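Local coordinates for protein esterase (PDB 7ATL) that probably hydrolyses carboxylic esters as a family VIII carboxylesterase and also shows promiscuous acyltransferase activity, at residues P69-A74 with A180-V185. Numbering follows the deposited sequence.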
ATOM      1  N   PRO A  69      -0.563   4.287  -2.243  1.00 25.42           N
ATOM      2  CA  PRO A  69      -0.144   5.016  -3.439  1.00 26.37           C
ATOM      3  C   PRO A  69      -1.346   5.497  -4.267  1.00 26.43           C
ATOM      4  O   PRO A  69      -1.263   6.583  -4.808  1.00 26.82           O
ATOM      5  CB  PRO A  69       0.771   4.055  -4.195  1.00 24.06           C
ATOM      6  CG  PRO A  69       0.469   2.719  -3.601  1.00 25.14           C
ATOM      7  CD  PRO A  69       0.036   2.955  -2.175  1.00 24.23           C
ATOM      8  N   TYR A  70      -2.429   4.714  -4.279  1.00 25.93           N
ATOM      9  CA  TYR A  70      -3.736   5.100  -4.867  1.00 24.93           C
ATOM     10  C   TYR A  70      -4.215   6.435  -4.280  1.00 25.52           C
ATOM     11  O   TYR A  70      -4.554   7.343  -5.063  1.00 24.77           O
ATOM     12  CB  TYR A  70      -4.759   3.977  -4.686  1.00 23.40           C
ATOM     13  CG  TYR A  70      -4.760   2.971  -5.813  1.00 23.75           C
ATOM     14  CD1 TYR A  70      -4.946   3.366  -7.124  1.00 23.07           C
ATOM     15  CD2 TYR A  70      -4.549   1.626  -5.577  1.00 23.46           C
ATOM     16  CE1 TYR A  70      -4.954   2.458  -8.164  1.00 22.54           C
ATOM     17  CE2 TYR A  70      -4.545   0.697  -6.600  1.00 22.22           C
ATOM     18  CZ  TYR A  70      -4.760   1.119  -7.896  1.00 22.76           C
ATOM     19  OH  TYR A  70      -4.755   0.218  -8.907  1.00 23.07           O
ATOM     20  N   ILE A  71      -4.275   6.563  -2.950  1.00 26.69           N
ATOM     21  CA  ILE A  71      -4.899   7.751  -2.299  1.00 26.39           C
ATOM     22  C   ILE A  71      -3.864   8.881  -2.258  1.00 27.54           C
ATOM     23  O   ILE A  71      -4.283  10.070  -2.380  1.00 28.27           O
ATOM     24  CB  ILE A  71      -5.494   7.416  -0.924  1.00 26.78           C
ATOM     25  CG1 ILE A  71      -6.487   6.260  -1.010  1.00 26.58           C
ATOM     26  CG2 ILE A  71      -6.135   8.647  -0.303  1.00 27.57           C
ATOM     27  CD1 ILE A  71      -7.684   6.544  -1.871  1.00 26.69           C
ATOM     28  N   THR A  72      -2.578   8.542  -2.149  1.00 25.60           N
ATOM     29  CA  THR A  72      -1.477   9.520  -2.341  1.00 25.91           C
ATOM     30  C   THR A  72      -1.617  10.146  -3.740  1.00 26.39           C
ATOM     31  O   THR A  72      -1.541  11.387  -3.840  1.00 26.46           O
ATOM     32  CB  THR A  72      -0.111   8.870  -2.117  1.00 24.84           C
ATOM     33  OG1 THR A  72      -0.082   8.411  -0.765  1.00 21.70           O
ATOM     34  CG2 THR A  72       1.034   9.821  -2.398  1.00 23.96           C
ATOM     35  N   LEU A  73      -1.864   9.339  -4.777  1.00 26.92           N
ATOM     36  CA  LEU A  73      -2.086   9.857  -6.158  1.00 26.12           C
ATOM     37  C   LEU A  73      -3.271  10.826  -6.172  1.00 25.87           C
ATOM     38  O   LEU A  73      -3.147  11.858  -6.825  1.00 26.74           O
ATOM     39  CB  LEU A  73      -2.337   8.751  -7.192  1.00 25.68           C
ATOM     40  CG  LEU A  73      -2.633   9.300  -8.594  1.00 25.47           C
ATOM     41  CD1 LEU A  73      -1.549  10.280  -9.007  1.00 26.82           C
ATOM     42  CD2 LEU A  73      -2.750   8.209  -9.625  1.00 26.10           C
ATOM     43  N   ALA A  74      -4.390  10.499  -5.528  1.00 25.72           N
ATOM     44  CA  ALA A  74      -5.582  11.376  -5.515  1.00 25.49           C
ATOM     45  C   ALA A  74      -5.183  12.753  -4.959  1.00 25.18           C
ATOM     46  O   ALA A  74      -5.519  13.767  -5.594  1.00 26.36           O
ATOM     47  CB  ALA A  74      -6.689  10.729  -4.726  1.00 25.70           C
ATOM     48  N   ALA A 180      -9.830  11.379   4.569  1.00 25.38           N
ATOM     49  CA  ALA A 180     -10.844  12.286   5.141  1.00 26.25           C
ATOM     50  C   ALA A 180     -10.545  13.723   4.698  1.00 24.07           C
ATOM     51  O   ALA A 180     -11.477  14.442   4.324  1.00 21.75           O
ATOM     52  CB  ALA A 180     -10.891  12.133   6.641  1.00 28.24           C
ATOM     53  N   VAL A 181      -9.288  14.139   4.696  1.00 23.03           N
ATOM     54  CA  VAL A 181      -8.964  15.488   4.157  1.00 24.73           C
ATOM     55  C   VAL A 181      -9.484  15.579   2.716  1.00 25.50           C
ATOM     56  O   VAL A 181     -10.163  16.562   2.383  1.00 27.13           O
ATOM     57  CB  VAL A 181      -7.462  15.806   4.206  1.00 23.78           C
ATOM     58  CG1 VAL A 181      -7.143  17.042   3.371  1.00 23.64           C
ATOM     59  CG2 VAL A 181      -6.967  15.958   5.631  1.00 23.11           C
ATOM     60  N   LEU A 182      -9.172  14.596   1.886  1.00 25.22           N
ATOM     61  CA  LEU A 182      -9.576  14.604   0.458  1.00 27.16           C
ATOM     62  C   LEU A 182     -11.104  14.753   0.320  1.00 27.97           C
ATOM     63  O   LEU A 182     -11.553  15.489  -0.596  1.00 31.01           O
ATOM     64  CB  LEU A 182      -9.065  13.307  -0.171  1.00 28.80           C
ATOM     65  CG  LEU A 182      -7.755  13.406  -0.939  1.00 28.48           C
ATOM     66  CD1 LEU A 182      -6.724  14.248  -0.216  1.00 28.09           C
ATOM     67  CD2 LEU A 182      -7.219  12.031  -1.246  1.00 28.76           C
ATOM     68  N   GLU A 183     -11.890  14.108   1.191  1.00 29.42           N
ATOM     69  CA  GLU A 183     -13.378  14.263   1.241  1.00 28.34           C
ATOM     70  C   GLU A 183     -13.739  15.744   1.423  1.00 26.36           C
ATOM     71  O   GLU A 183     -14.622  16.243   0.712  1.00 26.76           O
ATOM     72  CB  GLU A 183     -14.014  13.469   2.386  1.00 29.00           C
ATOM     73  CG  GLU A 183     -13.941  11.970   2.209  1.00 30.86           C
ATOM     74  CD  GLU A 183     -14.629  11.167   3.304  1.00 33.00           C
ATOM     75  OE1 GLU A 183     -14.662  11.658   4.479  1.00 28.96           O
ATOM     76  OE2 GLU A 183     -15.128  10.037   2.977  1.00 31.93           O
ATOM     77  N   GLN A 184     -13.086  16.434   2.346  1.00 24.16           N
ATOM     78  CA  GLN A 184     -13.406  17.854   2.609  1.00 25.15           C
ATOM     79  C   GLN A 184     -13.004  18.707   1.406  1.00 26.37           C
ATOM     80  O   GLN A 184     -13.766  19.623   1.071  1.00 28.71           O
ATOM     81  CB  GLN A 184     -12.728  18.330   3.887  1.00 25.26           C
ATOM     82  CG  GLN A 184     -13.186  17.577   5.123  1.00 24.50           C
ATOM     83  CD  GLN A 184     -14.686  17.539   5.253  1.00 24.09           C
ATOM     84  OE1 GLN A 184     -15.276  16.494   5.474  1.00 25.78           O
ATOM     85  NE2 GLN A 184     -15.320  18.673   5.074  1.00 23.06           N
ATOM     86  N   VAL A 185     -11.881  18.410   0.755  1.00 26.69           N
ATOM     87  CA  VAL A 185     -11.415  19.200  -0.429  1.00 27.01           C
ATOM     88  C   VAL A 185     -12.438  19.067  -1.574  1.00 27.94           C
ATOM     89  O   VAL A 185     -12.802  20.112  -2.156  1.00 26.70           O
ATOM     90  CB  VAL A 185     -10.006  18.780  -0.890  1.00 26.31           C
ATOM     91  CG1 VAL A 185      -9.606  19.486  -2.176  1.00 25.21           C
ATOM     92  CG2 VAL A 185      -8.955  18.975   0.193  1.00 25.43           C
TER
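Two helices of the beta-lactamase-like fold, 67-80 and 174-186, meet where L182 points a methyl group at I71 and A74. Its CD2 carbon makes the whole contact, lying 3.7 Å from I71 CG2 and 3.8 Å from A74 CB. I71 and A74 are three residues apart, so they stand on the same face of their helix, and the leucine methyl sits against both. The same CD2 also comes within 3.7 Å of the backbone oxygen I71 O. I71 offers its short branch because CG1 stays beside the backbone N (chi1 -55°), which leaves CG2 anti to that N, beside the carbonyl carbon. The backbones approach most closely at A74 and L182, whose CA atoms are 7.9 Å apart; the small alanine side chain points at the other helix. What is probably the SxxK motif of this family, S65 and K68, straddles the start of helix 67-80, and Y123 belongs to it too; I71 lies close to these residues without touching them. No hydrogen bond joins the two segments, and all three touching residues are buried. L182 also touches A75 and M78 of helix 67-80, and V185 rests on M78. A180 and E183, on helix 174-186, pack against helix 149-157.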